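Local coordinates for sulfonate ABC transporter, periplasmic sulfonate-binding protein SsuA (Methylobacillus flagellatus, PDB 3UIF) that probably captures sulfonates or related sulfate esters in the periplasm and delivers them to an ABC transporter for uptake into the cell, at residues A[197-202]-A[260-265]; A[256-261]-A[267-272]; A[24-29]-A[93-98]. All blocks are in the same frame, centred on the assembly; numbering follows the deposited sequence.

Along the chain contact 3 comes first, then contact 1, whose later segment shares Asp260 and Gln261 with contact 2. The centres of contacts 1 and 2 lie about 6 Å apart, those of 2 and 3 about 11 Å, and those of 1 and 3 about 13 Å. Segments 93-98 and 197-202 belong to the two connections between the six-stranded and five-stranded sheets, and backbone hydrogen bonds join them. Residues 256-272 bear on these connections through Arg269, which also forms a salt bridge with Asp262 of contact 1. Together the three contacts tie both crossings, consistent with the hinge of a two-lobed binding protein.

Contact 1 of 3, residues A[197-202]-A[260-265]; sequences DWKLMG and DQDNVS
Lys199 and Val264 mark the closest approach of the two loops, yet their CA atoms remain 10.1 Å apart, so side chains alone bridge the gap. Lys199 does most of this: its chain is nearly extended through chi3 and bends at chi4 (-103°), which swings NZ onto the carboxylate of Asp262 coming from the opposite direction. The ammonium is held by both oxygens. NZ lies 2.6 Å from Asp262 OD2 in the salt bridge, and its hydrogen bond to Asp262 OD1, 2.7 Å long, uses the syn lone pair of that oxygen. Arg269 and Asn100 also bind OD2, and so much positive charge and N-H donation would probably keep the aspartate ionised. Lysine suits the place because its methylenes can be buried while its charge finds a mate. Val264 supplies an apolar flank, CG2 standing 3.8 Å from Lys199 CE. Asn263 passes alongside in the opposite sense, with OD1 3.8 Å from Lys199 CE, while its ND2 is hydrogen-bonded to Ala194 O. The salt bridge thus ties the loop after helix 252-257 to the return crossing between the sheets, a position consistent with the hinge of a type 2 periplasmic binding protein.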
ATOM      1  N   ASP A 197      -5.909   6.867  -8.121  1.00 41.95           N
ATOM      2  CA  ASP A 197      -5.567   7.385  -6.784  1.00 41.61           C
ATOM      3  C   ASP A 197      -6.396   6.847  -5.604  1.00 41.45           C
ATOM      4  O   ASP A 197      -6.022   7.051  -4.460  1.00 41.33           O
ATOM      5  CB  ASP A 197      -5.567   8.921  -6.761  1.00 42.82           C
ATOM      6  CG  ASP A 197      -6.850   9.513  -7.268  1.00 44.47           C
ATOM      7  OD1 ASP A 197      -7.579  10.189  -6.496  1.00 47.94           O
ATOM      8  OD2 ASP A 197      -7.140   9.295  -8.461  1.00 44.93           O
ATOM      9  N   TRP A 198      -7.506   6.169  -5.881  1.00 41.75           N
ATOM     10  CA  TRP A 198      -8.315   5.561  -4.819  1.00 41.57           C
ATOM     11  C   TRP A 198      -7.710   4.286  -4.310  1.00 40.40           C
ATOM     12  O   TRP A 198      -8.123   3.762  -3.274  1.00 40.62           O
ATOM     13  CB  TRP A 198      -9.713   5.259  -5.306  1.00 42.83           C
ATOM     14  CG  TRP A 198     -10.522   6.461  -5.717  1.00 44.37           C
ATOM     15  CD1 TRP A 198     -10.067   7.665  -6.243  1.00 44.94           C
ATOM     16  CD2 TRP A 198     -11.982   6.581  -5.698  1.00 45.70           C
ATOM     17  NE1 TRP A 198     -11.115   8.502  -6.524  1.00 46.65           N
ATOM     18  CE2 TRP A 198     -12.289   7.912  -6.226  1.00 46.84           C
ATOM     19  CE3 TRP A 198     -13.032   5.749  -5.301  1.00 45.57           C
ATOM     20  CZ2 TRP A 198     -13.585   8.369  -6.341  1.00 48.34           C
ATOM     21  CZ3 TRP A 198     -14.342   6.225  -5.438  1.00 47.15           C
ATOM     22  CH2 TRP A 198     -14.606   7.502  -5.943  1.00 48.65           C
ATOM     23  N   LYS A 199      -6.736   3.766  -5.042  1.00 39.64           N
ATOM     24  CA  LYS A 199      -6.032   2.567  -4.656  1.00 38.96           C
ATOM     25  C   LYS A 199      -5.004   2.884  -3.580  1.00 38.42           C
ATOM     26  O   LYS A 199      -4.533   4.017  -3.481  1.00 38.62           O
ATOM     27  CB  LYS A 199      -5.334   1.989  -5.874  1.00 37.93           C
ATOM     28  CG  LYS A 199      -6.190   1.054  -6.705  1.00 38.91           C
ATOM     29  CD  LYS A 199      -5.660   1.026  -8.134  1.00 39.33           C
ATOM     30  CE  LYS A 199      -6.607   0.292  -9.064  1.00 38.08           C
ATOM     31  NZ  LYS A 199      -6.004  -1.039  -9.275  1.00 37.65           N
ATOM     32  N   LEU A 200      -4.654   1.878  -2.789  1.00 37.53           N
ATOM     33  CA  LEU A 200      -3.635   2.035  -1.733  1.00 37.70           C
ATOM     34  C   LEU A 200      -2.204   2.128  -2.294  1.00 37.09           C
ATOM     35  O   LEU A 200      -1.854   1.479  -3.293  1.00 36.54           O
ATOM     36  CB  LEU A 200      -3.745   0.903  -0.696  1.00 37.36           C
ATOM     37  CG  LEU A 200      -4.820   1.095   0.383  1.00 39.01           C
ATOM     38  CD1 LEU A 200      -6.034   1.858  -0.139  1.00 38.76           C
ATOM     39  CD2 LEU A 200      -5.254  -0.215   0.996  1.00 38.13           C
HETATM   40  N   MSE A 201      -1.389   2.951  -1.644  1.00 37.13           N
HETATM   41  CA  MSE A 201      -0.025   3.222  -2.118  1.00 36.93           C
HETATM   42  C   MSE A 201       1.025   3.054  -1.020  1.00 36.92           C
HETATM   43  O   MSE A 201       0.753   2.469   0.033  1.00 36.91           O
HETATM   44  CB  MSE A 201      -0.013   4.613  -2.744  1.00 37.33           C
HETATM   45  CG  MSE A 201      -0.963   4.680  -3.938  1.00 37.63           C
HETATM   46 SE   MSE A 201      -0.422   6.138  -5.151  1.00 37.75          SE
HETATM   47  CE  MSE A 201      -1.850   6.000  -6.503  1.00 38.27           C
ATOM     48  N   GLY A 202       2.232   3.559  -1.277  1.00 36.57           N
ATOM     49  CA  GLY A 202       3.366   3.448  -0.368  1.00 36.69           C
ATOM     50  C   GLY A 202       4.628   3.072  -1.115  1.00 36.01           C
ATOM     51  O   GLY A 202       4.762   3.295  -2.322  1.00 36.08           O
ATOM     52  N   ASP A 260      -7.139  -9.268 -11.093  1.00 41.07           N
ATOM     53  CA  ASP A 260      -8.014  -9.678 -12.181  1.00 42.68           C
ATOM     54  C   ASP A 260      -8.942  -8.539 -12.618  1.00 42.08           C
ATOM     55  O   ASP A 260      -9.540  -7.863 -11.776  1.00 41.53           O
ATOM     56  CB  ASP A 260      -8.847 -10.850 -11.703  1.00 42.92           C
ATOM     57  CG  ASP A 260      -8.744 -12.018 -12.613  1.00 47.39           C
ATOM     58  OD1 ASP A 260      -9.542 -12.087 -13.602  1.00 46.27           O
ATOM     59  OD2 ASP A 260      -7.852 -12.865 -12.337  1.00 49.31           O
ATOM     60  N   GLN A 261      -9.052  -8.319 -13.926  1.00 43.00           N
ATOM     61  CA  GLN A 261     -10.034  -7.371 -14.464  1.00 43.40           C
ATOM     62  C   GLN A 261      -9.919  -5.927 -13.920  1.00 42.32           C
ATOM     63  O   GLN A 261     -10.879  -5.157 -13.927  1.00 42.64           O
ATOM     64  CB  GLN A 261     -11.463  -7.926 -14.325  1.00 44.11           C
ATOM     65  CG  GLN A 261     -11.621  -9.328 -14.902  1.00 45.36           C
ATOM     66  CD  GLN A 261     -13.066  -9.718 -15.143  1.00 47.76           C
ATOM     67  OE1 GLN A 261     -13.826  -9.960 -14.201  1.00 46.32           O
ATOM     68  NE2 GLN A 261     -13.459  -9.795 -16.426  1.00 51.08           N
ATOM     69  N   ASP A 262      -8.714  -5.568 -13.502  1.00 41.44           N
ATOM     70  CA  ASP A 262      -8.413  -4.254 -12.948  1.00 40.66           C
ATOM     71  C   ASP A 262      -8.233  -3.220 -14.086  1.00 41.09           C
ATOM     72  O   ASP A 262      -7.848  -3.588 -15.199  1.00 41.97           O
ATOM     73  CB  ASP A 262      -7.136  -4.375 -12.099  1.00 39.36           C
ATOM     74  CG  ASP A 262      -7.001  -3.275 -11.036  1.00 38.90           C
ATOM     75  OD1 ASP A 262      -7.683  -2.214 -11.101  1.00 39.09           O
ATOM     76  OD2 ASP A 262      -6.162  -3.478 -10.131  1.00 37.92           O
ATOM     77  N   ASN A 263      -8.524  -1.946 -13.825  1.00 40.57           N
ATOM     78  CA  ASN A 263      -8.242  -0.907 -14.824  1.00 41.79           C
ATOM     79  C   ASN A 263      -6.771  -0.464 -14.842  1.00 41.15           C
ATOM     80  O   ASN A 263      -6.393   0.461 -15.559  1.00 41.58           O
ATOM     81  CB  ASN A 263      -9.187   0.298 -14.693  1.00 42.12           C
ATOM     82  CG  ASN A 263      -9.101   0.991 -13.345  1.00 41.46           C
ATOM     83  OD1 ASN A 263      -8.344   0.602 -12.446  1.00 40.40           O
ATOM     84  ND2 ASN A 263      -9.907   2.015 -13.192  1.00 40.50           N
ATOM     85  N   VAL A 264      -5.962  -1.137 -14.032  1.00 39.85           N
ATOM     86  CA  VAL A 264      -4.517  -0.941 -14.007  1.00 39.51           C
ATOM     87  C   VAL A 264      -3.835  -2.288 -14.289  1.00 39.04           C
ATOM     88  O   VAL A 264      -4.065  -3.273 -13.577  1.00 38.75           O
ATOM     89  CB  VAL A 264      -4.058  -0.366 -12.647  1.00 38.26           C
ATOM     90  CG1 VAL A 264      -2.546  -0.198 -12.626  1.00 37.70           C
ATOM     91  CG2 VAL A 264      -4.755   0.964 -12.352  1.00 38.90           C
ATOM     92  N   SER A 265      -3.025  -2.332 -15.339  1.00 39.72           N
ATOM     93  CA  SER A 265      -2.341  -3.555 -15.750  1.00 40.03           C
ATOM     94  C   SER A 265      -1.386  -4.072 -14.687  1.00 39.03           C
ATOM     95  O   SER A 265      -1.063  -3.372 -13.733  1.00 38.31           O
ATOM     96  CB  SER A 265      -1.568  -3.322 -17.043  1.00 40.53           C
ATOM     97  OG  SER A 265      -0.339  -2.697 -16.783  1.00 40.17           O
TER

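Contact 2 of 3, residues A[256-261]-A[267-272]; sequences RREYDQ and RQRWSP. With GOL (glycerol), chain D.
Glu258 OE1 is gripped by two donors: Arg269 NH2, at 2.8 Å in a salt bridge, and the backbone N of Asn100. Glu258 sits in the type I beta turn from Arg257 to Asp260, at the C-terminal side of helix 252-257, and Arg269 projects from a 3-10 turn, so the pair closes a short loop of the two-lobed fold. The guanidinium reaches OE1 on the anti side and somewhat out of the carboxylate plane, the two planes standing 86° apart, with an N-H...O angle of 147°. The other oxygen, OE2, is bonded to Tyr102 OH, which would fix the carboxylate's rotation. Arg269 needs its several N-H groups here: NH1 pairs with Asp262 and makes a weak bond to Glu258 O. The arginine chain is bent at chi2 and chi3, and Tyr259 CE1 lies 3.4 Å above the guanidinium plane, over its centre, ring and guanidinium being inclined by 22°. Flat aromatic carbon suits this face, leaving the N-H edges for acceptors. Tyr259 OH donates a 2.7 Å hydrogen bond to O3 of a glycerol, probably from the crystallisation liquor, whose C3 rests over one face of Trp270, 3.6 Å from CE2.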
ATOM      1  N   ARG A 256      -4.661 -13.718  -6.636  1.00 42.47           N
ATOM      2  CA  ARG A 256      -4.690 -13.668  -8.089  1.00 42.76           C
ATOM      3  C   ARG A 256      -5.858 -12.809  -8.562  1.00 42.24           C
ATOM      4  O   ARG A 256      -5.776 -12.123  -9.581  1.00 41.95           O
ATOM      5  CB  ARG A 256      -4.787 -15.102  -8.638  1.00 44.55           C
ATOM      6  CG  ARG A 256      -4.686 -15.261 -10.147  1.00 45.07           C
ATOM      7  CD  ARG A 256      -4.662 -16.734 -10.558  1.00 47.82           C
ATOM      8  NE  ARG A 256      -3.432 -17.408 -10.103  1.00 49.22           N
ATOM      9  CZ  ARG A 256      -3.381 -18.423  -9.235  1.00 48.93           C
ATOM     10  NH1 ARG A 256      -4.498 -18.945  -8.712  1.00 49.84           N
ATOM     11  NH2 ARG A 256      -2.199 -18.933  -8.899  1.00 50.78           N
ATOM     12  N   ARG A 257      -6.938 -12.831  -7.791  1.00 42.40           N
ATOM     13  CA  ARG A 257      -8.141 -12.089  -8.154  1.00 42.05           C
ATOM     14  C   ARG A 257      -8.016 -10.598  -7.903  1.00 40.82           C
ATOM     15  O   ARG A 257      -8.683  -9.791  -8.554  1.00 40.71           O
ATOM     16  CB  ARG A 257      -9.354 -12.670  -7.450  1.00 42.58           C
ATOM     17  CG  ARG A 257      -9.932 -13.800  -8.256  1.00 44.03           C
ATOM     18  CD  ARG A 257     -11.084 -14.433  -7.530  1.00 45.92           C
ATOM     19  NE  ARG A 257     -10.597 -15.274  -6.451  1.00 46.35           N
ATOM     20  CZ  ARG A 257     -11.389 -15.959  -5.646  1.00 47.37           C
ATOM     21  NH1 ARG A 257     -12.701 -15.885  -5.810  1.00 47.82           N
ATOM     22  NH2 ARG A 257     -10.875 -16.706  -4.682  1.00 48.06           N
ATOM     23  N   GLU A 258      -7.156 -10.244  -6.957  1.00 40.15           N
ATOM     24  CA  GLU A 258      -6.834  -8.854  -6.677  1.00 39.08           C
ATOM     25  C   GLU A 258      -6.345  -8.121  -7.944  1.00 38.85           C
ATOM     26  O   GLU A 258      -6.606  -6.924  -8.106  1.00 38.38           O
ATOM     27  CB  GLU A 258      -5.824  -8.768  -5.504  1.00 38.70           C
ATOM     28  CG  GLU A 258      -5.034  -7.464  -5.353  1.00 37.55           C
ATOM     29  CD  GLU A 258      -5.899  -6.243  -5.051  1.00 37.38           C
ATOM     30  OE1 GLU A 258      -5.366  -5.115  -5.085  1.00 37.13           O
ATOM     31  OE2 GLU A 258      -7.104  -6.371  -4.780  1.00 37.85           O
ATOM     32  N   TYR A 259      -5.682  -8.851  -8.844  1.00 39.31           N
ATOM     33  CA  TYR A 259      -5.164  -8.284 -10.092  1.00 39.20           C
ATOM     34  C   TYR A 259      -6.050  -8.552 -11.299  1.00 40.30           C
ATOM     35  O   TYR A 259      -5.773  -8.099 -12.393  1.00 40.88           O
ATOM     36  CB  TYR A 259      -3.733  -8.771 -10.342  1.00 39.24           C
ATOM     37  CG  TYR A 259      -2.824  -8.318  -9.241  1.00 38.28           C
ATOM     38  CD1 TYR A 259      -2.212  -7.075  -9.302  1.00 37.52           C
ATOM     39  CD2 TYR A 259      -2.634  -9.094  -8.095  1.00 38.42           C
ATOM     40  CE1 TYR A 259      -1.403  -6.628  -8.284  1.00 37.04           C
ATOM     41  CE2 TYR A 259      -1.833  -8.648  -7.060  1.00 37.64           C
ATOM     42  CZ  TYR A 259      -1.215  -7.412  -7.163  1.00 37.00           C
ATOM     43  OH  TYR A 259      -0.407  -6.940  -6.149  1.00 36.50           O
ATOM     44  N   ASP A 260      -7.139  -9.268 -11.093  1.00 41.07           N
ATOM     45  CA  ASP A 260      -8.014  -9.678 -12.181  1.00 42.68           C
ATOM     46  C   ASP A 260      -8.942  -8.539 -12.618  1.00 42.08           C
ATOM     47  O   ASP A 260      -9.540  -7.863 -11.776  1.00 41.53           O
ATOM     48  CB  ASP A 260      -8.847 -10.850 -11.703  1.00 42.92           C
ATOM     49  CG  ASP A 260      -8.744 -12.018 -12.613  1.00 47.39           C
ATOM     50  OD1 ASP A 260      -9.542 -12.087 -13.602  1.00 46.27           O
ATOM     51  OD2 ASP A 260      -7.852 -12.865 -12.337  1.00 49.31           O
ATOM     52  N   GLN A 261      -9.052  -8.319 -13.926  1.00 43.00           N
ATOM     53  CA  GLN A 261     -10.034  -7.371 -14.464  1.00 43.40           C
ATOM     54  C   GLN A 261      -9.919  -5.927 -13.920  1.00 42.32           C
ATOM     55  O   GLN A 261     -10.879  -5.157 -13.927  1.00 42.64           O
ATOM     56  CB  GLN A 261     -11.463  -7.926 -14.325  1.00 44.11           C
ATOM     57  CG  GLN A 261     -11.621  -9.328 -14.902  1.00 45.36           C
ATOM     58  CD  GLN A 261     -13.066  -9.718 -15.143  1.00 47.76           C
ATOM     59  OE1 GLN A 261     -13.826  -9.960 -14.201  1.00 46.32           O
ATOM     60  NE2 GLN A 261     -13.459  -9.795 -16.426  1.00 51.08           N
ATOM     61  N   ARG A 267       1.858  -4.647 -14.907  1.00 39.26           N
ATOM     62  CA  ARG A 267       3.028  -3.795 -14.892  1.00 39.15           C
ATOM     63  C   ARG A 267       2.766  -2.456 -14.209  1.00 38.27           C
ATOM     64  O   ARG A 267       3.557  -1.996 -13.387  1.00 37.53           O
ATOM     65  CB  ARG A 267       3.521  -3.567 -16.314  1.00 40.36           C
ATOM     66  CG  ARG A 267       4.903  -2.926 -16.388  1.00 40.15           C
ATOM     67  CD  ARG A 267       5.204  -2.382 -17.775  1.00 41.11           C
ATOM     68  NE  ARG A 267       5.387  -3.456 -18.741  1.00 42.39           N
ATOM     69  CZ  ARG A 267       5.916  -3.294 -19.957  1.00 43.63           C
ATOM     70  NH1 ARG A 267       6.324  -2.087 -20.351  1.00 44.10           N
ATOM     71  NH2 ARG A 267       6.041  -4.338 -20.780  1.00 43.28           N
ATOM     72  N   GLN A 268       1.656  -1.830 -14.556  1.00 38.39           N
ATOM     73  CA  GLN A 268       1.296  -0.539 -13.979  1.00 37.82           C
ATOM     74  C   GLN A 268       1.062  -0.575 -12.457  1.00 37.01           C
ATOM     75  O   GLN A 268       1.271   0.427 -11.768  1.00 37.18           O
ATOM     76  CB  GLN A 268       0.095   0.060 -14.719  1.00 38.78           C
ATOM     77  CG  GLN A 268       0.398   0.521 -16.135  1.00 39.42           C
ATOM     78  CD  GLN A 268       1.388   1.680 -16.177  1.00 39.49           C
ATOM     79  OE1 GLN A 268       2.531   1.529 -16.640  1.00 39.98           O
ATOM     80  NE2 GLN A 268       0.964   2.840 -15.687  1.00 38.91           N
ATOM     81  N   ARG A 269       0.672  -1.731 -11.930  1.00 36.59           N
ATOM     82  CA  ARG A 269       0.505  -1.896 -10.492  1.00 36.35           C
ATOM     83  C   ARG A 269       1.814  -1.695  -9.718  1.00 35.78           C
ATOM     84  O   ARG A 269       1.796  -1.455  -8.510  1.00 35.60           O
ATOM     85  CB  ARG A 269      -0.112  -3.260 -10.163  1.00 36.41           C
ATOM     86  CG  ARG A 269      -1.560  -3.437 -10.611  1.00 36.65           C
ATOM     87  CD  ARG A 269      -2.563  -2.580  -9.849  1.00 36.40           C
ATOM     88  NE  ARG A 269      -2.588  -2.914  -8.429  1.00 36.50           N
ATOM     89  CZ  ARG A 269      -3.356  -3.852  -7.866  1.00 36.38           C
ATOM     90  NH1 ARG A 269      -4.198  -4.583  -8.591  1.00 36.67           N
ATOM     91  NH2 ARG A 269      -3.286  -4.051  -6.562  1.00 36.23           N
ATOM     92  N   TRP A 270       2.933  -1.781 -10.429  1.00 35.91           N
ATOM     93  CA  TRP A 270       4.248  -1.732  -9.836  1.00 36.05           C
ATOM     94  C   TRP A 270       4.938  -0.425 -10.114  1.00 36.18           C
ATOM     95  O   TRP A 270       6.102  -0.248  -9.774  1.00 36.38           O
ATOM     96  CB  TRP A 270       5.077  -2.903 -10.368  1.00 36.78           C
ATOM     97  CG  TRP A 270       4.627  -4.251  -9.839  1.00 36.74           C
ATOM     98  CD1 TRP A 270       3.718  -5.135 -10.418  1.00 37.08           C
ATOM     99  CD2 TRP A 270       5.039  -4.902  -8.592  1.00 36.59           C
ATOM    100  NE1 TRP A 270       3.546  -6.249  -9.647  1.00 37.19           N
ATOM    101  CE2 TRP A 270       4.301  -6.182  -8.535  1.00 36.99           C
ATOM    102  CE3 TRP A 270       5.912  -4.574  -7.548  1.00 36.36           C
ATOM    103  CZ2 TRP A 270       4.453  -7.077  -7.470  1.00 37.01           C
ATOM    104  CZ3 TRP A 270       6.052  -5.487  -6.491  1.00 36.35           C
ATOM    105  CH2 TRP A 270       5.343  -6.708  -6.456  1.00 36.70           C
ATOM    106  N   SER A 271       4.221   0.514 -10.726  1.00 36.47           N
ATOM    107  CA  SER A 271       4.804   1.764 -11.192  1.00 36.85           C
ATOM    108  C   SER A 271       5.419   2.610 -10.075  1.00 36.62           C
ATOM    109  O   SER A 271       4.813   2.809  -9.032  1.00 36.41           O
ATOM    110  CB  SER A 271       3.771   2.574 -11.975  1.00 37.59           C
ATOM    111  OG  SER A 271       4.284   3.840 -12.338  1.00 38.07           O
ATOM    112  N   PRO A 272       6.641   3.098 -10.294  1.00 36.92           N
ATOM    113  CA  PRO A 272       7.327   3.962  -9.336  1.00 37.17           C
ATOM    114  C   PRO A 272       7.218   5.440  -9.695  1.00 37.58           C
ATOM    115  O   PRO A 272       7.851   6.287  -9.071  1.00 38.00           O
ATOM    116  CB  PRO A 272       8.774   3.502  -9.463  1.00 37.32           C
ATOM    117  CG  PRO A 272       8.890   3.104 -10.908  1.00 37.84           C
ATOM    118  CD  PRO A 272       7.561   2.549 -11.307  1.00 37.45           C
TER
HETATM  119  C1  GOL D 503       2.589  -4.563  -4.597  1.00 35.74           C
HETATM  120  O1  GOL D 503       3.152  -3.792  -3.520  1.00 36.34           O
HETATM  121  C2  GOL D 503       2.706  -3.802  -5.918  1.00 35.53           C
HETATM  122  O2  GOL D 503       2.406  -2.410  -5.721  1.00 35.88           O
HETATM  123  C3  GOL D 503       1.695  -4.388  -6.866  1.00 35.61           C
HETATM  124  O3  GOL D 503       0.425  -4.395  -6.224  1.00 35.78           O

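Contact 3 of 3, residues A[24-29]-A[93-98]; sequences AGSASL and APWGTT
Trp95 lays the six-membered part of its indole against Ser26, whose CB approaches CE3 obliquely at 3.4 Å. The small serine lets the helix start come this near: CA of Ser26 and CA of Trp95 are only 6.5 Å apart. Ser26 turns its OG away from the backbone N (chi1 -158°), which brings the hydroxyl 3.6 Å from Trp95 CB, and that polar end is satisfied by a hydrogen bond with Tyr225 OH. Farther along the indole, Ala24 O comes to 3.7 Å from CZ3, again obliquely, and the methyl CB of Ala24 lies 4.4 Å from CH2. Trp95 CG sits between its backbone N and carbonyl carbon (chi1 67°), which directs the long ring system across both residues. Replacing Trp95 by an alanine would remove the indole, and the gap beside Ser26 CB and Ala24 would probably let the start of helix 26-32 shift. Gly25, at the N-cap of that helix, suits its positive phi of 66°. Ile73 and Tyr225 also touch the Trp95 side chain. A helix N-terminus facing a crossing segment, beside a glycerol probably from the crystallisation liquor, is consistent with the ligand cleft of a type 2 periplasmic binding protein.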
ATOM      1  N   ALA A  24       4.814  -7.257   3.315  1.00 43.91           N
ATOM      2  CA  ALA A  24       3.773  -6.539   2.550  1.00 43.19           C
ATOM      3  C   ALA A  24       4.098  -6.328   1.041  1.00 42.26           C
ATOM      4  O   ALA A  24       4.452  -5.220   0.602  1.00 41.36           O
ATOM      5  CB  ALA A  24       3.392  -5.230   3.243  1.00 41.77           C
ATOM      6  N   GLY A  25       3.990  -7.430   0.275  1.00 43.07           N
ATOM      7  CA  GLY A  25       4.066  -7.438  -1.191  1.00 42.33           C
ATOM      8  C   GLY A  25       5.437  -7.059  -1.721  1.00 41.78           C
ATOM      9  O   GLY A  25       6.217  -7.939  -2.186  1.00 42.63           O
ATOM     10  N   SER A  26       5.740  -5.758  -1.656  1.00 41.14           N
ATOM     11  CA  SER A  26       6.978  -5.244  -2.244  1.00 41.13           C
ATOM     12  C   SER A  26       8.216  -5.807  -1.553  1.00 41.64           C
ATOM     13  O   SER A  26       9.180  -6.219  -2.212  1.00 41.19           O
ATOM     14  CB  SER A  26       6.987  -3.729  -2.155  1.00 38.64           C
ATOM     15  OG  SER A  26       7.868  -3.200  -3.116  1.00 36.80           O
ATOM     16  N   ALA A  27       8.170  -5.819  -0.220  1.00 41.49           N
ATOM     17  CA  ALA A  27       9.292  -6.239   0.602  1.00 41.60           C
ATOM     18  C   ALA A  27       9.681  -7.700   0.369  1.00 42.90           C
ATOM     19  O   ALA A  27      10.870  -8.010   0.263  1.00 43.16           O
ATOM     20  CB  ALA A  27       9.003  -5.980   2.070  1.00 42.73           C
ATOM     21  N   SER A  28       8.698  -8.597   0.267  1.00 43.57           N
ATOM     22  CA  SER A  28       9.010 -10.025   0.129  1.00 44.60           C
ATOM     23  C   SER A  28       9.957 -10.264  -1.061  1.00 44.36           C
ATOM     24  O   SER A  28      10.963 -10.987  -0.955  1.00 45.15           O
ATOM     25  CB  SER A  28       7.729 -10.850  -0.005  1.00 44.71           C
ATOM     26  OG  SER A  28       6.838 -10.191  -0.898  1.00 45.08           O
ATOM     27  N   LEU A  29       9.630  -9.604  -2.167  1.00 43.91           N
ATOM     28  CA  LEU A  29      10.393  -9.629  -3.410  1.00 43.57           C
ATOM     29  C   LEU A  29      11.803  -9.083  -3.221  1.00 43.94           C
ATOM     30  O   LEU A  29      12.777  -9.568  -3.807  1.00 44.78           O
ATOM     31  CB  LEU A  29       9.628  -8.788  -4.437  1.00 42.84           C
ATOM     32  CG  LEU A  29      10.325  -8.187  -5.648  1.00 42.61           C
ATOM     33  CD1 LEU A  29      10.623  -9.267  -6.680  1.00 43.89           C
ATOM     34  CD2 LEU A  29       9.435  -7.099  -6.228  1.00 38.69           C
ATOM     35  N   ALA A  93      11.017   5.726  -3.381  1.00 37.17           N
ATOM     36  CA  ALA A  93      10.582   4.757  -4.391  1.00 37.25           C
ATOM     37  C   ALA A  93       9.154   4.267  -4.097  1.00 36.74           C
ATOM     38  O   ALA A  93       8.947   3.451  -3.182  1.00 36.55           O
ATOM     39  CB  ALA A  93      11.553   3.578  -4.474  1.00 37.36           C
ATOM     40  N   PRO A  94       8.165   4.784  -4.855  1.00 36.47           N
ATOM     41  CA  PRO A  94       6.790   4.324  -4.741  1.00 36.51           C
ATOM     42  C   PRO A  94       6.718   2.878  -5.215  1.00 35.98           C
ATOM     43  O   PRO A  94       7.351   2.543  -6.221  1.00 35.91           O
ATOM     44  CB  PRO A  94       6.021   5.242  -5.703  1.00 36.53           C
ATOM     45  CG  PRO A  94       6.905   6.414  -5.946  1.00 37.00           C
ATOM     46  CD  PRO A  94       8.291   5.856  -5.857  1.00 37.10           C
ATOM     47  N   TRP A  95       5.975   2.033  -4.494  1.00 35.64           N
ATOM     48  CA  TRP A  95       5.889   0.629  -4.859  1.00 35.27           C
ATOM     49  C   TRP A  95       4.738   0.309  -5.800  1.00 36.15           C
ATOM     50  O   TRP A  95       4.501  -0.849  -6.150  1.00 35.60           O
ATOM     51  CB  TRP A  95       5.884  -0.255  -3.613  1.00 35.91           C
ATOM     52  CG  TRP A  95       4.671  -0.146  -2.702  1.00 35.96           C
ATOM     53  CD1 TRP A  95       3.411   0.380  -2.999  1.00 35.97           C
ATOM     54  CD2 TRP A  95       4.561  -0.621  -1.314  1.00 36.04           C
ATOM     55  NE1 TRP A  95       2.571   0.278  -1.926  1.00 36.02           N
ATOM     56  CE2 TRP A  95       3.182  -0.321  -0.887  1.00 35.99           C
ATOM     57  CE3 TRP A  95       5.429  -1.252  -0.416  1.00 36.73           C
ATOM     58  CZ2 TRP A  95       2.719  -0.630   0.395  1.00 36.39           C
ATOM     59  CZ3 TRP A  95       4.946  -1.565   0.867  1.00 36.77           C
ATOM     60  CH2 TRP A  95       3.619  -1.259   1.258  1.00 36.79           C
ATOM     61  N   GLY A  96       4.020   1.342  -6.222  1.00 35.54           N
ATOM     62  CA  GLY A  96       2.878   1.177  -7.087  1.00 35.50           C
ATOM     63  C   GLY A  96       1.582   1.206  -6.305  1.00 36.41           C
ATOM     64  O   GLY A  96       1.433   1.955  -5.317  1.00 35.68           O
ATOM     65  N   THR A  97       0.626   0.399  -6.738  1.00 35.42           N
ATOM     66  CA  THR A  97      -0.641   0.391  -6.055  1.00 35.94           C
ATOM     67  C   THR A  97      -0.798  -0.932  -5.392  1.00 35.95           C
ATOM     68  O   THR A  97      -0.789  -1.987  -6.026  1.00 35.67           O
ATOM     69  CB  THR A  97      -1.834   0.713  -6.968  1.00 36.08           C
ATOM     70  OG1 THR A  97      -1.644   0.081  -8.238  1.00 36.03           O
ATOM     71  CG2 THR A  97      -1.965   2.221  -7.158  1.00 36.74           C
ATOM     72  N   THR A  98      -0.925  -0.879  -4.081  1.00 36.13           N
ATOM     73  CA  THR A  98      -0.843  -2.099  -3.334  1.00 35.64           C
ATOM     74  C   THR A  98      -2.174  -2.889  -3.301  1.00 36.20           C
ATOM     75  O   THR A  98      -2.158  -4.106  -3.493  1.00 36.05           O
ATOM     76  CB  THR A  98      -0.094  -1.878  -1.989  1.00 36.11           C
ATOM     77  OG1 THR A  98       0.205  -3.138  -1.381  1.00 36.24           O
ATOM     78  CG2 THR A  98      -0.842  -0.987  -1.034  1.00 36.38           C
TER